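Local coordinates for centrosome-associated zinc finger protein Cp190 (Drosophila melanogaster, PDB 6ER1), which organises chromatin domains and insulator boundaries after recruitment by DNA-binding insulator proteins, and homodimerizes through the N-terminal BTB domain described here, at residues L37-R42 against D73-N79; L25-F29 against L47-V53. The contacts are given in a common frame with arbitrary orientation. Residue numbers count along the deposited sequence, not the author numbering.

Both contacts belong to the BTB domain of Cp190, and their centres lie about 15 Å apart. Along the chain the segments alternate, 25-29, 37-42, 47-53 and 73-79, so the two contacts cross. They share one mixed sheet: contact 1 pairs strand 37-40 with strand 74-76, while contact 2 sets helix 17-31 against the end of strand 46-49 and the start of helix 51-57. Strands 37-40 and 46-49 are antiparallel neighbours and join the contacts directly, Leu39 N lying 2.9 Å from Leu47 O and Leu37 O 2.9 Å from Val49 N. Contact 2 reaches the second subunit of the homodimer, whereas contact 1 lies within a single subunit.

Contact 1: residues L37-R42 against D73-N79; sequences LTLQFR and DALIMPN
Strands 37-40 and 74-76 run parallel in extended conformation, their short axes 4.5 Å apart at closest and inclined by 38°. Leu39 is in register with Leu75 and Gln40 with Ile76, CA atoms 5.0 Å apart. Three backbone hydrogen bonds fix this: Leu75 N to Thr38 O (2.8 Å), Gln40 N to Leu75 O (2.8 Å) and Met77 N to Gln40 O (3.0 Å). Waters extend both ends: one accepts from Thr38 N (2.9 Å) and donates to Asp73 O (2.7 Å), the other donates to Gln40 O (2.9 Å) and Met77 O (2.7 Å). In the BTB fold this pair lies inside a mixed sheet, flanked by strands 46-49 and 70-71. Leu39 and Leu75 point to the face packed against helix 60-67, where branched aliphatic chains suit a buried site. Leu37 and Leu75 share a t, p rotamer, which brings Leu37 CD1 to 4.1 Å from Leu75 CD2; Leu39 takes m, t. Met77, flexible enough to bend in m, m, p, turns its methyl back along the leucine face, CE 3.7 Å from Leu39 CD2 and 3.6 Å from Leu75 CD2, and rests CG 4.0 Å from CE1 of Phe41 (chi1 m), whose ring is buried against Ala83 and Val86. On the other face, Gln40 extends as t, t, with chi3 at -48°, over the strand pair: NE2 is 3.8 Å from Ile76 CD1 and OE1, hydrogen-bonded by Gln46, 3.6 Å from Ala74 CB. Thr38, chi1 m, places CG2 3.8 Å from Ala74 CB. Beyond the strands, Asn79 OD1 sits over one guanidinium face of Arg42, 3.3 Å from Arg42 CD.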
loop_
_atom_site.group_PDB
_atom_site.type_symbol
_atom_site.label_atom_id
_atom_site.label_comp_id
_atom_site.label_asym_id
_atom_site.label_seq_id
_atom_site.Cartn_x
_atom_site.Cartn_y
_atom_site.Cartn_z
ATOM N N LEU A 37 -12.196 -0.018 1.315
ATOM C CA LEU A 37 -13.051 1.156 1.185
ATOM C C LEU A 37 -13.808 1.041 -0.137
ATOM O O LEU A 37 -13.184 0.867 -1.200
ATOM C CB LEU A 37 -12.230 2.423 1.219
ATOM C CG LEU A 37 -12.956 3.747 1.013
ATOM C CD1 LEU A 37 -14.125 3.960 1.955
ATOM C CD2 LEU A 37 -11.974 4.899 1.118
ATOM N N THR A 38 -15.146 1.128 -0.086
ATOM C CA THR A 38 -15.989 1.046 -1.251
ATOM C C THR A 38 -16.630 2.403 -1.444
ATOM O O THR A 38 -17.331 2.893 -0.541
ATOM C CB THR A 38 -17.048 -0.054 -1.103
ATOM O OG1 THR A 38 -16.394 -1.321 -0.912
ATOM C CG2 THR A 38 -17.963 -0.152 -2.320
ATOM N N LEU A 39 -16.373 3.008 -2.611
ATOM C CA LEU A 39 -16.947 4.303 -2.971
ATOM C C LEU A 39 -18.175 4.069 -3.818
ATOM O O LEU A 39 -18.130 3.301 -4.780
ATOM C CB LEU A 39 -15.958 5.127 -3.782
ATOM C CG LEU A 39 -14.542 5.196 -3.215
ATOM C CD1 LEU A 39 -13.646 5.969 -4.133
ATOM C CD2 LEU A 39 -14.532 5.803 -1.830
ATOM N N GLN A 40 -19.279 4.713 -3.474
ATOM C CA GLN A 40 -20.527 4.561 -4.214
ATOM C C GLN A 40 -20.979 5.860 -4.863
ATOM O O GLN A 40 -21.101 6.888 -4.161
ATOM C CB GLN A 40 -21.613 3.972 -3.319
ATOM C CG GLN A 40 -22.898 3.680 -4.102
ATOM C CD GLN A 40 -23.836 2.778 -3.362
ATOM O OE1 GLN A 40 -23.432 1.748 -2.837
ATOM N NE2 GLN A 40 -25.109 3.156 -3.323
ATOM N N PHE A 41 -21.265 5.772 -6.172
ATOM C CA PHE A 41 -21.708 6.898 -6.978
ATOM C C PHE A 41 -23.235 7.020 -7.033
ATOM O O PHE A 41 -23.957 6.108 -6.607
ATOM C CB PHE A 41 -21.021 6.836 -8.343
ATOM C CG PHE A 41 -19.532 6.827 -8.247
ATOM C CD1 PHE A 41 -18.865 7.945 -7.802
ATOM C CD2 PHE A 41 -18.805 5.719 -8.608
ATOM C CE1 PHE A 41 -17.481 7.951 -7.711
ATOM C CE2 PHE A 41 -17.439 5.714 -8.547
ATOM C CZ PHE A 41 -16.755 6.834 -8.085
ATOM N N ARG A 42 -23.721 8.142 -7.551
ATOM C CA ARG A 42 -25.164 8.436 -7.581
ATOM C C ARG A 42 -25.937 7.403 -8.392
ATOM O O ARG A 42 -27.097 7.084 -8.061
ATOM C CB ARG A 42 -25.441 9.848 -8.122
ATOM C CG ARG A 42 -25.036 10.975 -7.177
ATOM C CD ARG A 42 -25.526 12.340 -7.681
ATOM N NE ARG A 42 -26.966 12.503 -7.488
ATOM C CZ ARG A 42 -27.646 13.607 -7.807
ATOM N NH1 ARG A 42 -28.953 13.652 -7.609
ATOM N NH2 ARG A 42 -27.036 14.674 -8.319
ATOM N N ASP A 73 -22.016 -0.952 3.716
ATOM C CA ASP A 73 -20.567 -1.002 3.660
ATOM C C ASP A 73 -19.927 -0.149 2.547
ATOM O O ASP A 73 -18.769 -0.371 2.199
ATOM C CB ASP A 73 -20.116 -2.466 3.556
ATOM C CG ASP A 73 -18.775 -2.710 4.177
ATOM O OD1 ASP A 73 -18.680 -2.662 5.420
ATOM O OD2 ASP A 73 -17.821 -2.983 3.417
ATOM N N ALA A 74 -20.655 0.837 2.023
ATOM C CA ALA A 74 -20.133 1.707 0.964
ATOM C C ALA A 74 -20.319 3.145 1.380
ATOM O O ALA A 74 -21.360 3.521 1.911
ATOM C CB ALA A 74 -20.848 1.471 -0.356
ATOM N N LEU A 75 -19.297 3.939 1.090
ATOM C CA LEU A 75 -19.311 5.350 1.364
ATOM C C LEU A 75 -20.001 6.101 0.208
ATOM O O LEU A 75 -19.585 6.007 -0.960
ATOM C CB LEU A 75 -17.880 5.827 1.546
ATOM C CG LEU A 75 -17.673 7.277 1.950
ATOM C CD1 LEU A 75 -18.350 7.567 3.279
ATOM C CD2 LEU A 75 -16.183 7.495 2.065
ATOM N N ILE A 76 -21.013 6.889 0.538
ATOM C CA ILE A 76 -21.795 7.607 -0.484
ATOM C C ILE A 76 -21.053 8.895 -0.868
ATOM O O ILE A 76 -20.884 9.831 -0.052
ATOM C CB ILE A 76 -23.186 7.962 0.029
ATOM C CG1 ILE A 76 -23.943 6.690 0.428
ATOM C CG2 ILE A 76 -23.930 8.782 -0.996
ATOM C CD1 ILE A 76 -24.020 5.633 -0.661
ATOM N N MET A 77 -20.567 8.937 -2.091
ATOM C CA MET A 77 -19.800 10.080 -2.552
ATOM C C MET A 77 -20.679 11.330 -2.675
ATOM O O MET A 77 -21.833 11.231 -3.078
ATOM C CB MET A 77 -19.190 9.784 -3.922
ATOM C CG MET A 77 -18.088 8.728 -3.866
ATOM S SD MET A 77 -16.667 9.121 -2.836
ATOM C CE MET A 77 -17.100 8.468 -1.239
ATOM N N PRO A 78 -20.145 12.500 -2.339
ATOM C CA PRO A 78 -20.883 13.733 -2.548
ATOM C C PRO A 78 -21.211 14.033 -4.012
ATOM O O PRO A 78 -20.573 13.517 -4.932
ATOM C CB PRO A 78 -19.980 14.809 -1.959
ATOM C CG PRO A 78 -18.773 14.147 -1.460
ATOM C CD PRO A 78 -18.808 12.714 -1.765
ATOM N N ASN A 79 -22.222 14.870 -4.218
ATOM C CA ASN A 79 -22.678 15.205 -5.577
ATOM C C ASN A 79 -21.601 15.810 -6.453
ATOM O O ASN A 79 -21.570 15.537 -7.660
ATOM C CB ASN A 79 -23.859 16.150 -5.504
ATOM C CG ASN A 79 -25.080 15.490 -4.929
ATOM O OD1 ASN A 79 -25.228 14.269 -4.967
ATOM N ND2 ASN A 79 -25.980 16.301 -4.402
HETATM O O HOH W 1 -16.375 0.903 2.527
HETATM O O HOH W 2 -22.733 9.177 -4.648
#

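Contact 2: residues L25-F29 against L47-V53; sequences LQNFF and LKVHRLV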
loop_
_atom_site.group_PDB
_atom_site.type_symbol
_atom_site.label_atom_id
_atom_site.label_comp_id
_atom_site.label_asym_id
_atom_site.label_seq_id
_atom_site.Cartn_x
_atom_site.Cartn_y
_atom_site.Cartn_z
ATOM N N LEU A 25 0.755 -3.686 -6.215
ATOM C CA LEU A 25 -0.372 -2.922 -5.743
ATOM C C LEU A 25 -1.439 -2.698 -6.852
ATOM O O LEU A 25 -2.632 -2.813 -6.610
ATOM C CB LEU A 25 0.098 -1.551 -5.277
ATOM C CG LEU A 25 -0.920 -0.579 -4.726
ATOM C CD1 LEU A 25 -1.531 -1.074 -3.419
ATOM C CD2 LEU A 25 -0.336 0.838 -4.621
ATOM N N GLN A 26 -0.971 -2.385 -8.041
ATOM C CA GLN A 26 -1.880 -2.182 -9.201
ATOM C C GLN A 26 -2.650 -3.454 -9.493
ATOM O O GLN A 26 -3.863 -3.407 -9.732
ATOM C CB GLN A 26 -1.042 -1.717 -10.359
ATOM C CG GLN A 26 -0.651 -0.270 -10.207
ATOM C CD GLN A 26 0.503 0.127 -11.086
ATOM O OE1 GLN A 26 0.867 -0.590 -12.029
ATOM N NE2 GLN A 26 1.062 1.295 -10.817
ATOM N N ASN A 27 -1.974 -4.605 -9.441
ATOM C CA ASN A 27 -2.650 -5.867 -9.594
ATOM C C ASN A 27 -3.719 -6.093 -8.545
ATOM O O ASN A 27 -4.815 -6.547 -8.835
ATOM C CB ASN A 27 -1.653 -7.007 -9.643
ATOM C CG ASN A 27 -2.314 -8.355 -9.823
ATOM O OD1 ASN A 27 -2.977 -8.585 -10.852
ATOM N ND2 ASN A 27 -2.162 -9.240 -8.835
ATOM N N PHE A 28 -3.398 -5.794 -7.297
ATOM C CA PHE A 28 -4.403 -5.912 -6.253
ATOM C C PHE A 28 -5.651 -5.025 -6.501
ATOM O O PHE A 28 -6.789 -5.422 -6.222
ATOM C CB PHE A 28 -3.813 -5.573 -4.884
ATOM C CG PHE A 28 -2.747 -6.529 -4.392
ATOM C CD1 PHE A 28 -2.715 -7.882 -4.769
ATOM C CD2 PHE A 28 -1.759 -6.037 -3.569
ATOM C CE1 PHE A 28 -1.729 -8.720 -4.286
ATOM C CE2 PHE A 28 -0.790 -6.875 -3.053
ATOM C CZ PHE A 28 -0.762 -8.201 -3.426
ATOM N N PHE A 29 -5.400 -3.810 -6.943
ATOM C CA PHE A 29 -6.469 -2.881 -7.285
ATOM C C PHE A 29 -7.335 -3.428 -8.404
ATOM O O PHE A 29 -8.555 -3.459 -8.266
ATOM C CB PHE A 29 -5.877 -1.517 -7.652
ATOM C CG PHE A 29 -6.877 -0.476 -8.111
ATOM C CD1 PHE A 29 -7.987 -0.171 -7.361
ATOM C CD2 PHE A 29 -6.578 0.296 -9.183
ATOM C CE1 PHE A 29 -8.843 0.811 -7.734
ATOM C CE2 PHE A 29 -7.434 1.287 -9.590
ATOM C CZ PHE A 29 -8.589 1.543 -8.876
ATOM N N LEU A 47 -16.684 1.731 -6.729
ATOM C CA LEU A 47 -15.251 1.613 -6.982
ATOM C C LEU A 47 -14.595 1.203 -5.657
ATOM O O LEU A 47 -14.695 1.930 -4.656
ATOM C CB LEU A 47 -14.681 2.945 -7.450
ATOM C CG LEU A 47 -13.191 3.021 -7.764
ATOM C CD1 LEU A 47 -12.791 2.009 -8.821
ATOM C CD2 LEU A 47 -12.747 4.411 -8.140
ATOM N N LYS A 48 -13.930 0.053 -5.651
ATOM C CA LYS A 48 -13.255 -0.461 -4.445
ATOM C C LYS A 48 -11.787 -0.104 -4.454
ATOM O O LYS A 48 -11.111 -0.323 -5.460
ATOM C CB LYS A 48 -13.429 -1.963 -4.332
ATOM C CG LYS A 48 -14.891 -2.315 -4.133
ATOM C CD LYS A 48 -15.213 -3.776 -3.983
ATOM C CE LYS A 48 -16.715 -3.906 -3.685
ATOM N NZ LYS A 48 -17.169 -5.305 -3.472
ATOM N N VAL A 49 -11.291 0.421 -3.334
ATOM C CA VAL A 49 -9.964 0.985 -3.281
ATOM C C VAL A 49 -9.307 0.561 -1.948
ATOM O O VAL A 49 -9.928 -0.041 -1.069
ATOM C CB VAL A 49 -10.030 2.533 -3.411
ATOM C CG1 VAL A 49 -10.640 2.962 -4.717
ATOM C CG2 VAL A 49 -10.798 3.154 -2.252
ATOM N N HIS A 50 -8.054 0.965 -1.806
ATOM C CA HIS A 50 -7.251 0.816 -0.568
ATOM C C HIS A 50 -7.111 2.154 0.100
ATOM O O HIS A 50 -6.523 3.070 -0.478
ATOM C CB HIS A 50 -5.878 0.263 -0.879
ATOM C CG HIS A 50 -5.882 -1.035 -1.614
ATOM N ND1 HIS A 50 -5.793 -1.096 -2.996
ATOM C CD2 HIS A 50 -6.013 -2.317 -1.190
ATOM C CE1 HIS A 50 -5.838 -2.351 -3.385
ATOM N NE2 HIS A 50 -5.981 -3.118 -2.313
ATOM N N ARG A 51 -7.612 2.271 1.322
ATOM C CA ARG A 51 -7.550 3.511 2.089
ATOM C C ARG A 51 -6.140 4.094 2.132
ATOM O O ARG A 51 -5.988 5.314 1.952
ATOM C CB ARG A 51 -8.087 3.282 3.478
ATOM C CG ARG A 51 -8.454 4.526 4.225
ATOM C CD ARG A 51 -9.041 4.182 5.600
ATOM N NE ARG A 51 -10.449 3.782 5.468
ATOM C CZ ARG A 51 -10.930 2.548 5.566
ATOM N NH1 ARG A 51 -10.138 1.513 5.815
ATOM N NH2 ARG A 51 -12.241 2.337 5.413
ATOM N N LEU A 52 -5.130 3.237 2.357
ATOM C CA LEU A 52 -3.777 3.727 2.496
ATOM C C LEU A 52 -3.249 4.331 1.216
ATOM O O LEU A 52 -2.425 5.267 1.281
ATOM C CB LEU A 52 -2.889 2.637 3.039
ATOM C CG LEU A 52 -2.281 1.536 2.206
ATOM C CD1 LEU A 52 -1.177 2.080 1.305
ATOM C CD2 LEU A 52 -1.680 0.441 3.070
ATOM N N VAL A 53 -3.711 3.825 0.044
ATOM C CA VAL A 53 -3.237 4.414 -1.200
ATOM C C VAL A 53 -3.792 5.836 -1.346
ATOM O O VAL A 53 -3.083 6.785 -1.738
ATOM C CB VAL A 53 -3.653 3.541 -2.399
ATOM C CG1 VAL A 53 -3.257 4.214 -3.694
ATOM C CG2 VAL A 53 -2.949 2.181 -2.301
HETATM O O HOH W 3 -10.876 -2.014 -7.624
#
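Two side chains of helix 17-31, Leu25 and Phe29, reach the bend where strand 46-49 gives way to helix 51-57, and the imidazole of His50 fills the gap between them. Leu25 CD1 lies over one face of that ring, 4.3 Å from ND1 and 3.7 Å from Val53 CG2, settling in the hollow between His50 and the first turn of helix 51-57; Leu25 CD2 also reaches Val53 CG2 (3.7 Å) but not the imidazole. Phe28 CB and Phe29 N approach His50 CE1 at 4.1 and 3.9 Å. In this BTB domain His50 occupies the N-cap position of helix 51-57, and it suits a buried junction because both ring nitrogens are satisfied, ND1 by Tyr94 and NE2 by the backbone of Asp33. Phe29, with chi1 t, points the CE1-CZ edge of its ring at the strand: CE1 is 3.4 Å from Lys48 O, which lies near the ring plane, and 4.1 Å from Val49 CG1, while CZ is 4.2 Å from Leu47 CD1. Tyr94 stacks on this ring. A water bridges Phe29 O and Lys48 O, between the last turn of helix 17-31 and the strand. Leu52 of the second subunit packs beside Leu25, Phe28 and His50, at the homodimer interface.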